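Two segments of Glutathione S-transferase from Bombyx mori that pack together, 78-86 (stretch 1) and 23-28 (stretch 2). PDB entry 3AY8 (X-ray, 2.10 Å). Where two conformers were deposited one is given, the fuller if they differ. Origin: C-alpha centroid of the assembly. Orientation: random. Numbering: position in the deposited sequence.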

# COMPACT_ATOMS: atom_id res chain seq x y z
N LYS A 78 0.53 -7.66 -18.87
CA LYS A 78 -0.38 -8.06 -19.94
C LYS A 78 -0.04 -7.43 -21.31
O LYS A 78 -0.08 -8.12 -22.33
CB LYS A 78 -1.84 -7.80 -19.54
CG LYS A 78 -2.88 -8.27 -20.56
CD LYS A 78 -3.40 -9.66 -20.26
CE LYS A 78 -4.37 -10.13 -21.35
NZ LYS A 78 -5.69 -9.42 -21.30
N TYR A 79 0.33 -6.15 -21.32
CA TYR A 79 0.50 -5.40 -22.57
C TYR A 79 1.90 -4.83 -22.82
O TYR A 79 2.17 -4.32 -23.90
CB TYR A 79 -0.57 -4.29 -22.68
CG TYR A 79 -1.98 -4.83 -22.63
CD1 TYR A 79 -2.50 -5.56 -23.70
CD2 TYR A 79 -2.77 -4.66 -21.50
CE1 TYR A 79 -3.79 -6.09 -23.66
CE2 TYR A 79 -4.06 -5.18 -21.44
CZ TYR A 79 -4.57 -5.89 -22.53
OH TYR A 79 -5.83 -6.41 -22.47
N GLY A 80 2.79 -4.94 -21.84
CA GLY A 80 4.17 -4.48 -22.00
C GLY A 80 4.90 -5.15 -23.15
O GLY A 80 4.84 -6.37 -23.30
N LYS A 81 5.60 -4.35 -23.96
CA LYS A 81 6.29 -4.85 -25.15
C LYS A 81 7.71 -5.32 -24.85
O LYS A 81 8.35 -5.95 -25.69
CB LYS A 81 6.29 -3.79 -26.26
CG LYS A 81 4.96 -3.66 -26.98
CD LYS A 81 4.86 -2.33 -27.72
CE LYS A 81 3.50 -2.18 -28.39
NZ LYS A 81 3.13 -0.75 -28.56
N ASP A 82 8.19 -4.98 -23.65
CA ASP A 82 9.45 -5.47 -23.10
C ASP A 82 9.28 -5.60 -21.58
O ASP A 82 8.14 -5.55 -21.08
CB ASP A 82 10.60 -4.50 -23.44
CG ASP A 82 10.35 -3.10 -22.92
OD1 ASP A 82 9.19 -2.63 -23.01
OD2 ASP A 82 11.30 -2.45 -22.44
N ASP A 83 10.42 -5.68 -20.91
CA ASP A 83 10.54 -5.97 -19.49
C ASP A 83 10.81 -4.70 -18.67
O ASP A 83 10.46 -4.64 -17.49
CB ASP A 83 11.71 -6.95 -19.28
CG ASP A 83 11.51 -7.85 -18.09
OD1 ASP A 83 10.34 -8.15 -17.78
OD2 ASP A 83 12.51 -8.26 -17.47
N GLN A 84 11.41 -3.70 -19.31
CA GLN A 84 11.91 -2.50 -18.62
C GLN A 84 11.01 -2.01 -17.49
O GLN A 84 11.48 -1.76 -16.38
CB GLN A 84 12.14 -1.35 -19.61
CG GLN A 84 13.00 -0.23 -19.05
CD GLN A 84 12.60 1.16 -19.53
OE1 GLN A 84 12.24 2.02 -18.73
NE2 GLN A 84 12.66 1.39 -20.85
N TRP A 85 9.73 -1.85 -17.80
CA TRP A 85 8.79 -1.13 -16.92
C TRP A 85 8.41 -1.90 -15.66
O TRP A 85 8.12 -1.30 -14.63
CB TRP A 85 7.57 -0.64 -17.70
CG TRP A 85 7.93 0.45 -18.69
CD1 TRP A 85 8.13 0.30 -20.04
CD2 TRP A 85 8.13 1.84 -18.41
NE1 TRP A 85 8.44 1.51 -20.61
CE2 TRP A 85 8.46 2.47 -19.63
CE3 TRP A 85 8.08 2.62 -17.24
CZ2 TRP A 85 8.71 3.85 -19.72
CZ3 TRP A 85 8.34 3.99 -17.33
CH2 TRP A 85 8.66 4.59 -18.56
N TYR A 86 8.43 -3.23 -15.74
CA TYR A 86 8.13 -4.10 -14.60
C TYR A 86 8.92 -5.40 -14.80
O TYR A 86 8.38 -6.36 -15.33
CB TYR A 86 6.63 -4.37 -14.52
CG TYR A 86 6.13 -5.01 -13.24
CD1 TYR A 86 6.62 -4.61 -11.99
CD2 TYR A 86 5.14 -5.98 -13.28
CE1 TYR A 86 6.15 -5.18 -10.82
CE2 TYR A 86 4.65 -6.57 -12.10
CZ TYR A 86 5.16 -6.16 -10.88
OH TYR A 86 4.69 -6.72 -9.72
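Stretch 2 (23-28) RAIGIP

Stretch 2 is the last turn of a helix and the loop that leaves it, packed against a stretch 1 of similar plan: the end of a helix at Lys78 and Tyr79, then a loop that closes in a type I turn from Asp83 to Tyr86. The two stretches run in roughly opposite directions. Overall, the partners come earlier in stretch 1 as stretch 2 advances, from Trp85 at the start to Tyr79 at the end, the exception being Lys81, which meets Gly26 after Ile25 has already touched Gly80. The CA atoms of Ile25 and Gly80 are 5.5 Å apart and those of Ile27 and Tyr79 6.9 Å apart.

Arg23, helical and with chi1 and chi2 both m, is out of reach of stretch 1; its carbonyl serves the helix end instead. Ala24, the next helical residue, packs on the Trp85 ring. Its CB points toward stretch 1 and sits over one face of the Trp85 indole, 3.5 Å from the centroid of the six-membered ring and only 8° off the ring normal, a CH-pi contact. Ala24 O lies 3.4 Å from Trp85 NE1, but the angle is too poor for a hydrogen bond.

Ile25 ends the helix and gives up the most surface, although its CA-to-CB bond points sideways. With chi1 p, it places CG2 3.9 Å from Trp85 CB and 4.3 Å from Gly80 CA, so it bridges the indole's root and the residue where the first helix breaks. Its carbonyl does the polar work through water: Ile25 O accepts from one water at 2.6 Å, which in turn accepts from Lys81 N at 3.0 Å, and from a second at 2.8 Å, which also donates to Tyr79 O at 2.9 Å. No direct hydrogen bond joins the stretches.

Gly26 leaves the helix with phi 82°, a conformation that favours glycine, and its N makes a weak bond back to Arg23 O at 3.2 Å. The end of the Lys81 side chain comes nearer than its sideways CB would suggest, leaving NZ 4.0 Å from Gly26 O.

Ile27 is now extended at -92/132. Its CA-to-CB bond points toward stretch 1, and CD1 lies 3.6 Å from Tyr79 CB. Pro28 continues the extended path and makes no contact.

The rule is economical: Ala24, Ile25 and Ile27 supply apolar contacts to Trp85, Gly80 and Tyr79, and two waters join the backbones.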

# COMPACT_ATOMS: atom_id res chain seq x y z
N ARG A 23 0.37 5.12 -20.20
CA ARG A 23 1.18 5.93 -21.13
C ARG A 23 2.59 5.36 -21.29
O ARG A 23 3.11 5.29 -22.41
CB ARG A 23 1.28 7.40 -20.70
CG ARG A 23 -0.06 8.13 -20.47
CD ARG A 23 -1.05 7.90 -21.60
NE ARG A 23 -2.13 8.89 -21.64
CZ ARG A 23 -3.14 8.83 -22.50
NH1 ARG A 23 -3.22 7.83 -23.38
NH2 ARG A 23 -4.08 9.76 -22.51
N ALA A 24 3.20 4.94 -20.18
CA ALA A 24 4.58 4.45 -20.20
C ALA A 24 4.73 3.17 -21.02
O ALA A 24 5.68 3.05 -21.80
CB ALA A 24 5.10 4.24 -18.77
N ILE A 25 3.81 2.22 -20.84
CA ILE A 25 3.89 0.96 -21.58
C ILE A 25 3.34 1.11 -23.00
O ILE A 25 3.59 0.25 -23.85
CB ILE A 25 3.27 -0.24 -20.82
CG1 ILE A 25 1.91 0.13 -20.21
CG2 ILE A 25 4.24 -0.76 -19.75
CD1 ILE A 25 1.63 -0.52 -18.84
N GLY A 26 2.65 2.22 -23.25
CA GLY A 26 2.25 2.59 -24.60
C GLY A 26 0.99 1.92 -25.11
O GLY A 26 0.87 1.70 -26.31
N ILE A 27 0.05 1.63 -24.22
CA ILE A 27 -1.18 0.96 -24.61
C ILE A 27 -2.27 1.98 -24.94
O ILE A 27 -2.48 2.94 -24.18
CB ILE A 27 -1.66 -0.09 -23.55
CG1 ILE A 27 -2.72 -1.03 -24.14
CG2 ILE A 27 -2.14 0.59 -22.27
CD1 ILE A 27 -2.18 -2.09 -25.10
N PRO A 28 -2.95 1.79 -26.09
CA PRO A 28 -4.11 2.63 -26.37
C PRO A 28 -5.23 2.29 -25.37
O PRO A 28 -5.54 1.11 -25.16
CB PRO A 28 -4.50 2.21 -27.79
CG PRO A 28 -3.20 1.79 -28.41
CD PRO A 28 -2.53 1.03 -27.28
O HOH W 1 5.69 -1.33 -23.57
O HOH W 2 2.28 -1.82 -25.28